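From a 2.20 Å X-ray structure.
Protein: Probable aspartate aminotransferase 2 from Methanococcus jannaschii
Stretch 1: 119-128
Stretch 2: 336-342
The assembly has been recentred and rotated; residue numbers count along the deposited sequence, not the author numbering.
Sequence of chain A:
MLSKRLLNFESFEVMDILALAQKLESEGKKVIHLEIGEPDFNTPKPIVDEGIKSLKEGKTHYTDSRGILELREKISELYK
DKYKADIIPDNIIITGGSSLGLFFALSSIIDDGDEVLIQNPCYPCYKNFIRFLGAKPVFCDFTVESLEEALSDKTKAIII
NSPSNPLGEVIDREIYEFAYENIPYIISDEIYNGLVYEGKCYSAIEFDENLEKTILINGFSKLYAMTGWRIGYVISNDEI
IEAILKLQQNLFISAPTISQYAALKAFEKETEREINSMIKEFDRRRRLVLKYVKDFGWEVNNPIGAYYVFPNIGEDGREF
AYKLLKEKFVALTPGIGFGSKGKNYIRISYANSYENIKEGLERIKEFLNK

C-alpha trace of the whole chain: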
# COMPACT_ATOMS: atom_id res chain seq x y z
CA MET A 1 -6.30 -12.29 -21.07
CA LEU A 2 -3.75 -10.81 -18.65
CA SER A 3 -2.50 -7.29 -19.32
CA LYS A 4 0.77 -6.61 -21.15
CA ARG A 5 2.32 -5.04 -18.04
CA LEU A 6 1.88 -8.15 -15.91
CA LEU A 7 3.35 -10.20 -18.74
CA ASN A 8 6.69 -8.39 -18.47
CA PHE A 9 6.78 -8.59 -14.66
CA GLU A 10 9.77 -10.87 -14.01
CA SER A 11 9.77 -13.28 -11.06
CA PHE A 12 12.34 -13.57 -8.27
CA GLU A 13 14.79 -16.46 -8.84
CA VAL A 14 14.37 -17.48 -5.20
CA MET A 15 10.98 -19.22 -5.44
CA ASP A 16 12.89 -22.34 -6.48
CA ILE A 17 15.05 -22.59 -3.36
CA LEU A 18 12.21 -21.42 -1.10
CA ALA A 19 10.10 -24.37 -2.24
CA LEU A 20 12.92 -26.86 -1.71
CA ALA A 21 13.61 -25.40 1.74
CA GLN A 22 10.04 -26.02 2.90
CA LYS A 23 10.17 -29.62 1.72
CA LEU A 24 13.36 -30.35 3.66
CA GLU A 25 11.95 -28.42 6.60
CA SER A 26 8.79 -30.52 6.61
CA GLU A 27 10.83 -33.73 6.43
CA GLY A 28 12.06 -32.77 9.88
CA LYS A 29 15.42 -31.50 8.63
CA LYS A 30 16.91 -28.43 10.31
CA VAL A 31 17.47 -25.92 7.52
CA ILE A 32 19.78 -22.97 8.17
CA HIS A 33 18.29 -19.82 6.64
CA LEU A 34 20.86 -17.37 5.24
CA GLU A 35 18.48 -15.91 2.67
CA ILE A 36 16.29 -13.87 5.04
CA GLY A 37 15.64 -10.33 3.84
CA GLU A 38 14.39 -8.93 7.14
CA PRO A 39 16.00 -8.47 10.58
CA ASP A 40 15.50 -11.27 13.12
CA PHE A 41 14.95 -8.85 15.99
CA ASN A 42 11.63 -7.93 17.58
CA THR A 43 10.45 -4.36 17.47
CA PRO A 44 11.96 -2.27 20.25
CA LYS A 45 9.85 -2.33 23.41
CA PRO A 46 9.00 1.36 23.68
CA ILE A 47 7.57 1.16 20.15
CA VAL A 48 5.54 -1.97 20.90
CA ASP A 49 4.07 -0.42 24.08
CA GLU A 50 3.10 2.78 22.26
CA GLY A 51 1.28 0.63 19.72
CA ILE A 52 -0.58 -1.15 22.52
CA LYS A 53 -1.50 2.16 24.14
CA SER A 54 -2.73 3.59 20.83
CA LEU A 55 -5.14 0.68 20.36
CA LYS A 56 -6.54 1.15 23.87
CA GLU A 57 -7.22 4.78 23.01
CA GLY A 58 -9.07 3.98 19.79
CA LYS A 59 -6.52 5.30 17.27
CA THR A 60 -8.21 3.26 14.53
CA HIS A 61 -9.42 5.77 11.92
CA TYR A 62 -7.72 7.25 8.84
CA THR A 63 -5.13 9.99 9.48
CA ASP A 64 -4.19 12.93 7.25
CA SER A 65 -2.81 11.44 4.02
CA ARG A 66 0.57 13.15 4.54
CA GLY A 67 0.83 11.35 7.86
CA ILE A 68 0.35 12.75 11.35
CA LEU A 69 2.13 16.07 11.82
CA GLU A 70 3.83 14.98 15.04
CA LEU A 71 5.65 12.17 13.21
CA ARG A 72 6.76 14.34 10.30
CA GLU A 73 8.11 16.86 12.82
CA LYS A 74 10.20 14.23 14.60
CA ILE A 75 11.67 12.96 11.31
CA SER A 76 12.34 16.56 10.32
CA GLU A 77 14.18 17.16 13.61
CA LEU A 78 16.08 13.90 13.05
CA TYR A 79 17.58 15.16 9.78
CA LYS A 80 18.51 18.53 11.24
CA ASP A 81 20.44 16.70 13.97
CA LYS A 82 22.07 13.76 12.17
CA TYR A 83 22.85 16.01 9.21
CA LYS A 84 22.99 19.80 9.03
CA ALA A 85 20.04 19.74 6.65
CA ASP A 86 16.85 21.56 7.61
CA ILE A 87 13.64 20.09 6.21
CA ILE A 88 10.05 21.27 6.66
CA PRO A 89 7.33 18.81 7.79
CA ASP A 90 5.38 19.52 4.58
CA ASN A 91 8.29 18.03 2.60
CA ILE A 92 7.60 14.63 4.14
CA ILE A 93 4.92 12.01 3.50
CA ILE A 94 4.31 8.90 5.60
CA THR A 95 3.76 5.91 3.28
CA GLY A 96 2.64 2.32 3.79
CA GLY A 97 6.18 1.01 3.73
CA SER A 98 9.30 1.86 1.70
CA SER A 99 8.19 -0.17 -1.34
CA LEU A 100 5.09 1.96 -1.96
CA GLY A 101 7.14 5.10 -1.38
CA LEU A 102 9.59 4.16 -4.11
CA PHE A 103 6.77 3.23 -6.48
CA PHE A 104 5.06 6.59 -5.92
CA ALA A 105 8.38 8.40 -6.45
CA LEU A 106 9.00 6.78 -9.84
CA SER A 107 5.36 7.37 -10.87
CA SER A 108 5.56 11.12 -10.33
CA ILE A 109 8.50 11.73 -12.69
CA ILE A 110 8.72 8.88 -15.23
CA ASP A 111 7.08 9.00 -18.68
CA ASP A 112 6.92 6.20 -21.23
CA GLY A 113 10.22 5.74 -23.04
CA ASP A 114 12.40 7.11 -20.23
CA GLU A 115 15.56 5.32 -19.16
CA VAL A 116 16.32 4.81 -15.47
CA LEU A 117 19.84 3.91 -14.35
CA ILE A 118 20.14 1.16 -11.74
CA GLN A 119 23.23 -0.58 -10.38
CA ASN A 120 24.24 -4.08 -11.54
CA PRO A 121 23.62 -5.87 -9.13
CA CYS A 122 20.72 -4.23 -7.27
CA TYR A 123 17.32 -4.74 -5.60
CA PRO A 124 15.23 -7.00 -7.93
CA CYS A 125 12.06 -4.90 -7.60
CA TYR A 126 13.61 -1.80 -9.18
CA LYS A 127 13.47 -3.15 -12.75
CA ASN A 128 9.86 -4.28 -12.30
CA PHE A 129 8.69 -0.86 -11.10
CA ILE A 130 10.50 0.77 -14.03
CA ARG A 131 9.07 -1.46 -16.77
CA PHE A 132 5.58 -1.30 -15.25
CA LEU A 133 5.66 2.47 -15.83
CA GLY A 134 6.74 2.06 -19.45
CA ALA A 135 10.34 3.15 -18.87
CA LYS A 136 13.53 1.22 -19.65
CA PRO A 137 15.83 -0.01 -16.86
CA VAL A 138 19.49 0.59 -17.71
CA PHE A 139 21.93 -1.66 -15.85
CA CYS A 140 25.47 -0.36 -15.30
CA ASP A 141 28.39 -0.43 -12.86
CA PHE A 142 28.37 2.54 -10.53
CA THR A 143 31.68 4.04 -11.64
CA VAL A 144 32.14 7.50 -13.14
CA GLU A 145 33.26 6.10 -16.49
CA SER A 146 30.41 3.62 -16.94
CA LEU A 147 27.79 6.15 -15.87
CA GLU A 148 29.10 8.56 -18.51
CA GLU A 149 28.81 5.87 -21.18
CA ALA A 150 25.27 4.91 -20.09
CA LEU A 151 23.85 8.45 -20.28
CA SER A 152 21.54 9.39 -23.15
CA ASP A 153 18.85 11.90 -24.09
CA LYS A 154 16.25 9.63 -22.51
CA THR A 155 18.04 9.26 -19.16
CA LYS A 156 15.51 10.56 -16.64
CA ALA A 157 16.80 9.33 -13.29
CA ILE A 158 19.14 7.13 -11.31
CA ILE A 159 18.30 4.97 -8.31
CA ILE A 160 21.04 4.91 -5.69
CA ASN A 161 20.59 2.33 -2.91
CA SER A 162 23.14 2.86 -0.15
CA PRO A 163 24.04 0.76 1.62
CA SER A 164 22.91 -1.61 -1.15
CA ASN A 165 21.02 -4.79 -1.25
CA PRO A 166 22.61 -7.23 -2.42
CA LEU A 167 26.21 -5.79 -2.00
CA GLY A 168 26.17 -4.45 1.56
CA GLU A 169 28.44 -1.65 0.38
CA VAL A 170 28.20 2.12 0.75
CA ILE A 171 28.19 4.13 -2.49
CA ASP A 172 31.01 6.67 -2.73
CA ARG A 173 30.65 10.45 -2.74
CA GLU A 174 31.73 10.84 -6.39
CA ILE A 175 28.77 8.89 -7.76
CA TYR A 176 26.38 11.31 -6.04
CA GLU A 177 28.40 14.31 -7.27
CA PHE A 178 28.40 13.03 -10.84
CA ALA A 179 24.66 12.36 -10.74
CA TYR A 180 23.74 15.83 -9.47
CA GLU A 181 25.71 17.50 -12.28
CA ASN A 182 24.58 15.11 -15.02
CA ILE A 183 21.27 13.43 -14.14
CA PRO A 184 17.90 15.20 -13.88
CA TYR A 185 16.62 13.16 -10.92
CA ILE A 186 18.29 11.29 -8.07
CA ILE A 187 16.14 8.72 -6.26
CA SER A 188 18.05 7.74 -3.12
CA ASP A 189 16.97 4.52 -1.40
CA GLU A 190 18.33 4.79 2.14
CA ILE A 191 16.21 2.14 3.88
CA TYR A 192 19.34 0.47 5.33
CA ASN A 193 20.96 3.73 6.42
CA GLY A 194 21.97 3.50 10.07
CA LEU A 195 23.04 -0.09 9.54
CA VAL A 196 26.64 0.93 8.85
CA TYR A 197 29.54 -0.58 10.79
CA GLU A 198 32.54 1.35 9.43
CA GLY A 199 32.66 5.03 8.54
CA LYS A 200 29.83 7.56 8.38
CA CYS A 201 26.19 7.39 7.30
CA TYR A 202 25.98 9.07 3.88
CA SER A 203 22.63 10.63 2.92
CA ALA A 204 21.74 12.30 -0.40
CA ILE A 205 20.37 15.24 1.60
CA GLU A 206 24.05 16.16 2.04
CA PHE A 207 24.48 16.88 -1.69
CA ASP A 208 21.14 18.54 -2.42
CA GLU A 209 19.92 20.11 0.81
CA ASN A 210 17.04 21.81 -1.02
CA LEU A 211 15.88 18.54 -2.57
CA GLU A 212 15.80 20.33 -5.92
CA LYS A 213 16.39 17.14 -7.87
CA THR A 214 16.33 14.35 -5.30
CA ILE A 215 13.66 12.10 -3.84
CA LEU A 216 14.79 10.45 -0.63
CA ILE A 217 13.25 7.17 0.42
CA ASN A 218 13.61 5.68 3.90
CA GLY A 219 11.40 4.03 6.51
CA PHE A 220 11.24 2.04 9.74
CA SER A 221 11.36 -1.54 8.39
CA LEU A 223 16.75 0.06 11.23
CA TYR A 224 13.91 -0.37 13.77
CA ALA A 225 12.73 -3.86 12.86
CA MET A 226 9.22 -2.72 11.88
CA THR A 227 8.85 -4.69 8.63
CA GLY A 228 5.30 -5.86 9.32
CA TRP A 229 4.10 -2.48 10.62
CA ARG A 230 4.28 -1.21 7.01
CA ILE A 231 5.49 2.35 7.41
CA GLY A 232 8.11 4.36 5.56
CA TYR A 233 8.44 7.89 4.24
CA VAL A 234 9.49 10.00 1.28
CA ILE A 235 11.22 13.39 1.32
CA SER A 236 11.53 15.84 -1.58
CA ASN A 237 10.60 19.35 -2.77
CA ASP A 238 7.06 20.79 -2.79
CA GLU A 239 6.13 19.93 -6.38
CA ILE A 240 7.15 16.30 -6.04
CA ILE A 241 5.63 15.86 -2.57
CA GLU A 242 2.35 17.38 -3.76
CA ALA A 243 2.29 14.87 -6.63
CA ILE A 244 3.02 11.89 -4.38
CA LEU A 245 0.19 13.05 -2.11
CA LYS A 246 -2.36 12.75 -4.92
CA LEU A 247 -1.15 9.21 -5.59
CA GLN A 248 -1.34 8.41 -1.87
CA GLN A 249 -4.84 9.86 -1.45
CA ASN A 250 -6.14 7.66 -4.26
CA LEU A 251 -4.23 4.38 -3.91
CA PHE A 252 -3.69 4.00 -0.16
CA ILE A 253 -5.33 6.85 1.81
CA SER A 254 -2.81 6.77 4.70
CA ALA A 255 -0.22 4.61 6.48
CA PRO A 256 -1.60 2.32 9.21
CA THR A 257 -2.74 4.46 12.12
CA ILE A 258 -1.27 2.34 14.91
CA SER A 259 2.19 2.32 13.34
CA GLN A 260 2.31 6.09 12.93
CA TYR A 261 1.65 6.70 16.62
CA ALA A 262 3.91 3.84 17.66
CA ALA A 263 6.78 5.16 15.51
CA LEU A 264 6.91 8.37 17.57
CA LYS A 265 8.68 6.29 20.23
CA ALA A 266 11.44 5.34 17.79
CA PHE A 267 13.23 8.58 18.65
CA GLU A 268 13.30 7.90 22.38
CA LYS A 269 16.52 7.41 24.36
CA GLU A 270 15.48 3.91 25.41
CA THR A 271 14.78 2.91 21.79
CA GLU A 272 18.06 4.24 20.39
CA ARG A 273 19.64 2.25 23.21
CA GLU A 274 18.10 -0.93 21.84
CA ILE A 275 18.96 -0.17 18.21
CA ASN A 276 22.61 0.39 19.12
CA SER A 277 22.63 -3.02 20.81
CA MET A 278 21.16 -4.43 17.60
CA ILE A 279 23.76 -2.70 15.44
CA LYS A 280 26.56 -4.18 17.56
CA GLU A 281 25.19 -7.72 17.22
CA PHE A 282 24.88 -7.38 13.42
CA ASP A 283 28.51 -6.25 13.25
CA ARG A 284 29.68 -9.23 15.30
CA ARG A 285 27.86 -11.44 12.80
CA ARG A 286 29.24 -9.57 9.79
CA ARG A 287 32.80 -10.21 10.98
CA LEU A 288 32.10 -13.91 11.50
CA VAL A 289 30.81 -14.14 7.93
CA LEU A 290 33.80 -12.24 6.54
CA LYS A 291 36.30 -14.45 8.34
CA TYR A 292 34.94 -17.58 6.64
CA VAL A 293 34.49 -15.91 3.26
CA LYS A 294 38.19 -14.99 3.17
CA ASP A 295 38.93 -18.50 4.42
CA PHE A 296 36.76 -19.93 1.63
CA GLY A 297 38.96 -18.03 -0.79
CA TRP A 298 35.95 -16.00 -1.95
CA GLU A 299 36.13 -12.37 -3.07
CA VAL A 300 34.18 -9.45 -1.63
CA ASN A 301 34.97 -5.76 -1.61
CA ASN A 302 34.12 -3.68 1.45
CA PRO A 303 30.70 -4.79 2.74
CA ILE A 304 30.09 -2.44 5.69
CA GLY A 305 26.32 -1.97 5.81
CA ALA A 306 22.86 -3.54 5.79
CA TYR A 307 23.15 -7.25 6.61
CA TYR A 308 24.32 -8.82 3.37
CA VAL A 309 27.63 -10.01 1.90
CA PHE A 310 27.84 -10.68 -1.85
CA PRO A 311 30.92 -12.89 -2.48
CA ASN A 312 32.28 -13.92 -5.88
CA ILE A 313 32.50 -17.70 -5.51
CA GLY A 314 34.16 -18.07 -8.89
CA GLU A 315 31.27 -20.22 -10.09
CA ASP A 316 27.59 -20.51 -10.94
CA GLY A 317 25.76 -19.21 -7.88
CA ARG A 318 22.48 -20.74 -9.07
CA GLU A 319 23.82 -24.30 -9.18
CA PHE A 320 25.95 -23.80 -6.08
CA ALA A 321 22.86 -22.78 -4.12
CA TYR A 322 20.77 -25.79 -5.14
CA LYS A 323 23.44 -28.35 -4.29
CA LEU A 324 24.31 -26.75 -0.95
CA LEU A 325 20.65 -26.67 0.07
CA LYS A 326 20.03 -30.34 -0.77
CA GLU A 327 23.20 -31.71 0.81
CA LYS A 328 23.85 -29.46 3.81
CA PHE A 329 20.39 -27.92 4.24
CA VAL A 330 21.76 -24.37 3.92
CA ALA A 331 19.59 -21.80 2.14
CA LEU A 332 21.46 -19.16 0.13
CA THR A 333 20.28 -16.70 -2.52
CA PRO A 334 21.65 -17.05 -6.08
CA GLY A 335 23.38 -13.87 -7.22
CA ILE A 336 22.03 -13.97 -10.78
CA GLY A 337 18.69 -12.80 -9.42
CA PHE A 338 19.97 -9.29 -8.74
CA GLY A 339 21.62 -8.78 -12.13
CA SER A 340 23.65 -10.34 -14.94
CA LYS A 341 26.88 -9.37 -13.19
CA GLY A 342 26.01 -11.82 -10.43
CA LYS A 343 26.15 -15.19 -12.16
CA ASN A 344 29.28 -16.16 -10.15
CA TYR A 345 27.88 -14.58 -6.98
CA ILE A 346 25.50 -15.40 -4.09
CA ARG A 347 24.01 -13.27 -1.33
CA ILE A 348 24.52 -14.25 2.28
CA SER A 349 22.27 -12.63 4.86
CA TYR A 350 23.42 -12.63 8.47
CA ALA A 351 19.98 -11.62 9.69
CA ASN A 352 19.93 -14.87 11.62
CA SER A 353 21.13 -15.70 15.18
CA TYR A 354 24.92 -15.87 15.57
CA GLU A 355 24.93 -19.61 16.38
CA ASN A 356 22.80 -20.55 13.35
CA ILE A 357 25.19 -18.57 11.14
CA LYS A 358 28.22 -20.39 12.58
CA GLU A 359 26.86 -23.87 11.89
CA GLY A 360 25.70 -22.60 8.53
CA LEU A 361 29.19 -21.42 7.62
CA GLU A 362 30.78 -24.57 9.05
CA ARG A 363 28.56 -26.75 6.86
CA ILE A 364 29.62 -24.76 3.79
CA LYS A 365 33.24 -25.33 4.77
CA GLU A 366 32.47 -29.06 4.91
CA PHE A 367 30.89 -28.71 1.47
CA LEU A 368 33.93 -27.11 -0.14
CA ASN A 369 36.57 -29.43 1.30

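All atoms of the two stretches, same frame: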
# COMPACT_ATOMS: atom_id res chain seq x y z
N GLN A 119 21.97 0.15 -10.51
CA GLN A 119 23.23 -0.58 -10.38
C GLN A 119 23.09 -2.07 -10.70
O GLN A 119 22.03 -2.67 -10.49
CB GLN A 119 23.79 -0.40 -8.97
CG GLN A 119 25.09 -1.14 -8.69
CD GLN A 119 25.74 -0.67 -7.40
OE1 GLN A 119 25.05 -0.27 -6.46
NE2 GLN A 119 27.06 -0.74 -7.34
N ASN A 120 24.17 -2.66 -11.21
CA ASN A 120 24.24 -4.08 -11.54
C ASN A 120 25.32 -4.63 -10.60
O ASN A 120 26.51 -4.38 -10.82
CB ASN A 120 24.70 -4.28 -12.99
CG ASN A 120 24.49 -5.71 -13.49
OD1 ASN A 120 24.43 -6.66 -12.72
ND2 ASN A 120 24.40 -5.85 -14.81
N PRO A 121 24.95 -5.41 -9.57
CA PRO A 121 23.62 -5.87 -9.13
C PRO A 121 22.87 -4.86 -8.26
O PRO A 121 23.46 -3.92 -7.74
CB PRO A 121 23.95 -7.13 -8.36
CG PRO A 121 25.19 -6.70 -7.62
CD PRO A 121 25.99 -5.99 -8.71
N CYS A 122 21.57 -5.10 -8.09
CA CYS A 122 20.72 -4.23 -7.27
C CYS A 122 19.46 -4.95 -6.79
O CYS A 122 19.28 -6.15 -7.03
CB CYS A 122 20.31 -2.98 -8.06
SG CYS A 122 18.88 -3.20 -9.14
N TYR A 123 18.58 -4.21 -6.11
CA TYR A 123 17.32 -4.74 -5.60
C TYR A 123 16.44 -5.17 -6.79
O TYR A 123 16.11 -4.36 -7.64
CB TYR A 123 16.60 -3.66 -4.79
CG TYR A 123 15.38 -4.13 -4.04
CD1 TYR A 123 14.17 -3.44 -4.12
CD2 TYR A 123 15.44 -5.25 -3.21
CE1 TYR A 123 13.05 -3.85 -3.39
CE2 TYR A 123 14.33 -5.67 -2.48
CZ TYR A 123 13.15 -4.96 -2.58
OH TYR A 123 12.05 -5.38 -1.85
N PRO A 124 16.05 -6.46 -6.85
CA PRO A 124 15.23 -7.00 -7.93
C PRO A 124 13.93 -6.29 -8.30
O PRO A 124 13.49 -6.37 -9.44
CB PRO A 124 15.01 -8.46 -7.51
CG PRO A 124 15.13 -8.41 -6.01
CD PRO A 124 16.30 -7.47 -5.81
N CYS A 125 13.32 -5.60 -7.34
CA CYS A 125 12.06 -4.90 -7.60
C CYS A 125 12.20 -3.63 -8.43
O CYS A 125 11.24 -3.20 -9.07
CB CYS A 125 11.35 -4.58 -6.28
SG CYS A 125 11.01 -6.04 -5.25
N TYR A 126 13.38 -3.02 -8.41
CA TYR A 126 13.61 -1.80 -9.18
C TYR A 126 13.20 -1.96 -10.65
O TYR A 126 12.36 -1.22 -11.15
CB TYR A 126 15.09 -1.37 -9.11
CG TYR A 126 15.57 -0.89 -7.74
CD1 TYR A 126 16.94 -0.81 -7.46
CD2 TYR A 126 14.67 -0.53 -6.73
CE1 TYR A 126 17.40 -0.37 -6.22
CE2 TYR A 126 15.13 -0.10 -5.48
CZ TYR A 126 16.49 -0.02 -5.23
OH TYR A 126 16.96 0.39 -4.00
N LYS A 127 13.80 -2.93 -11.34
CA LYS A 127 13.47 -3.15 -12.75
C LYS A 127 11.98 -3.37 -13.00
O LYS A 127 11.44 -2.92 -14.01
CB LYS A 127 14.28 -4.33 -13.32
CG LYS A 127 13.87 -5.70 -12.82
CD LYS A 127 14.73 -6.79 -13.46
CE LYS A 127 14.37 -8.18 -12.95
NZ LYS A 127 14.70 -8.38 -11.51
N ASN A 128 11.29 -4.05 -12.09
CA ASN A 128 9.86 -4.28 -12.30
C ASN A 128 9.05 -2.99 -12.21
O ASN A 128 8.13 -2.77 -13.01
CB ASN A 128 9.34 -5.33 -11.31
CG ASN A 128 9.76 -6.73 -11.70
OD1 ASN A 128 9.82 -7.06 -12.89
ND2 ASN A 128 10.04 -7.58 -10.71
N ILE A 336 22.61 -14.30 -9.48
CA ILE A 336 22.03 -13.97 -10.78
C ILE A 336 20.70 -13.23 -10.67
O ILE A 336 20.35 -12.45 -11.56
CB ILE A 336 21.83 -15.26 -11.64
CG1 ILE A 336 21.33 -14.89 -13.04
CG2 ILE A 336 20.82 -16.18 -10.95
CD1 ILE A 336 22.30 -14.03 -13.83
N GLY A 337 19.97 -13.45 -9.59
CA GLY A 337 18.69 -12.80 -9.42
C GLY A 337 18.73 -11.29 -9.32
O GLY A 337 17.76 -10.61 -9.65
N PHE A 338 19.86 -10.74 -8.87
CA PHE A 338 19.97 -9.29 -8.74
C PHE A 338 20.57 -8.59 -9.96
O PHE A 338 20.61 -7.36 -10.00
CB PHE A 338 20.80 -8.95 -7.50
CG PHE A 338 20.32 -9.62 -6.24
CD1 PHE A 338 20.75 -10.90 -5.91
CD2 PHE A 338 19.44 -8.97 -5.38
CE1 PHE A 338 20.32 -11.53 -4.74
CE2 PHE A 338 19.00 -9.59 -4.21
CZ PHE A 338 19.44 -10.87 -3.89
N GLY A 339 21.03 -9.37 -10.93
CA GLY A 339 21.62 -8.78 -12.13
C GLY A 339 22.51 -9.76 -12.87
O GLY A 339 22.93 -10.78 -12.31
N SER A 340 22.81 -9.46 -14.13
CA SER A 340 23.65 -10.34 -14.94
C SER A 340 25.05 -10.47 -14.37
O SER A 340 25.68 -11.52 -14.46
CB SER A 340 23.73 -9.82 -16.38
OG SER A 340 24.29 -8.52 -16.42
N LYS A 341 25.55 -9.39 -13.78
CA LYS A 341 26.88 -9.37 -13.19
C LYS A 341 27.04 -10.37 -12.05
O LYS A 341 28.16 -10.67 -11.63
CB LYS A 341 27.21 -7.97 -12.66
CG LYS A 341 28.26 -7.21 -13.46
CD LYS A 341 27.77 -6.88 -14.86
CE LYS A 341 28.91 -6.37 -15.73
NZ LYS A 341 29.67 -5.26 -15.08
N GLY A 342 25.93 -10.90 -11.55
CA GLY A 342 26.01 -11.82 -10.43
C GLY A 342 25.82 -13.30 -10.71
O GLY A 342 25.26 -14.01 -9.87

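Three hydrogen bonds join the two stretches, and the side chain of N120 supplies two of them. Its carboxamide reaches the loop after F338 with both ends in use: N120 ND2 donates to S340 OG at 3.1 Å, with a nearly straight N-H...O angle of 167°, while K341 N donates to N120 OD1, also at 3.1 Å but at a more bent 150°. A planar amide carries a donor and an acceptor side by side, so a single residue can bind a hydroxyl and a backbone NH one residue apart. The CA-to-CB bond of N120 points sideways; the t rotamer (chi1 -167°) carries the amide closer to the other stretch.

The third bond runs from backbone to backbone. C122 N donates to F338 O at 3.1 Å and 162°. F338 O also lies 3.5 Å from P121 CA, where the angle at the hydrogen, 121°, makes this CA-H...O contact a minor supplement. P121, preceded by a cis peptide bond, has no NH to offer, and the polar link falls to the next residue.

The backbones come nearest at P121 and G339, whose CA atoms are 4.6 Å apart. G339 has phi/psi of 160/162, at which a CB would be jammed against the carbonyl oxygen of the preceding residue. An ideal CB on G339 would also point toward stretch 1 and lie 2.4 Å from N120 OD1, a clash. The absence of a side chain therefore lets the N120 amide pass close by, with N120 OD1 3.6 Å from G339 CA. Two internal backbone bonds, G339 N to I336 O at 3.2 Å and G342 N to G339 O at 3.1 Å, bracket this turn.

Apolar packing centres on F338, which has the largest area covered by the other stretch, 91 Å² of the 383 Å² buried in total over both sides. F338 CB meets P121 CB at 3.7 Å, and F338 CD2 approaches P124 CD at 3.5 Å, an oblique approach. C122 O sits at the ring edge, near its plane, where the slightly positive ring hydrogens suit a carbonyl oxygen. Both prolines offer compact, rigid hydrocarbon surfaces to the phenylalanine.

Farther out the contacts thin. P124 CB is 4.1 Å from G337 O. K127 points its CA-to-CB bond toward stretch 2, but its ammonium bonds within its own stretch, K127 NZ to P124 O at 3.1 Å. K341 likewise starts toward stretch 1, K341 CB lying 3.1 Å from N120 OD1, before its end leads away to a partner elsewhere in the structure.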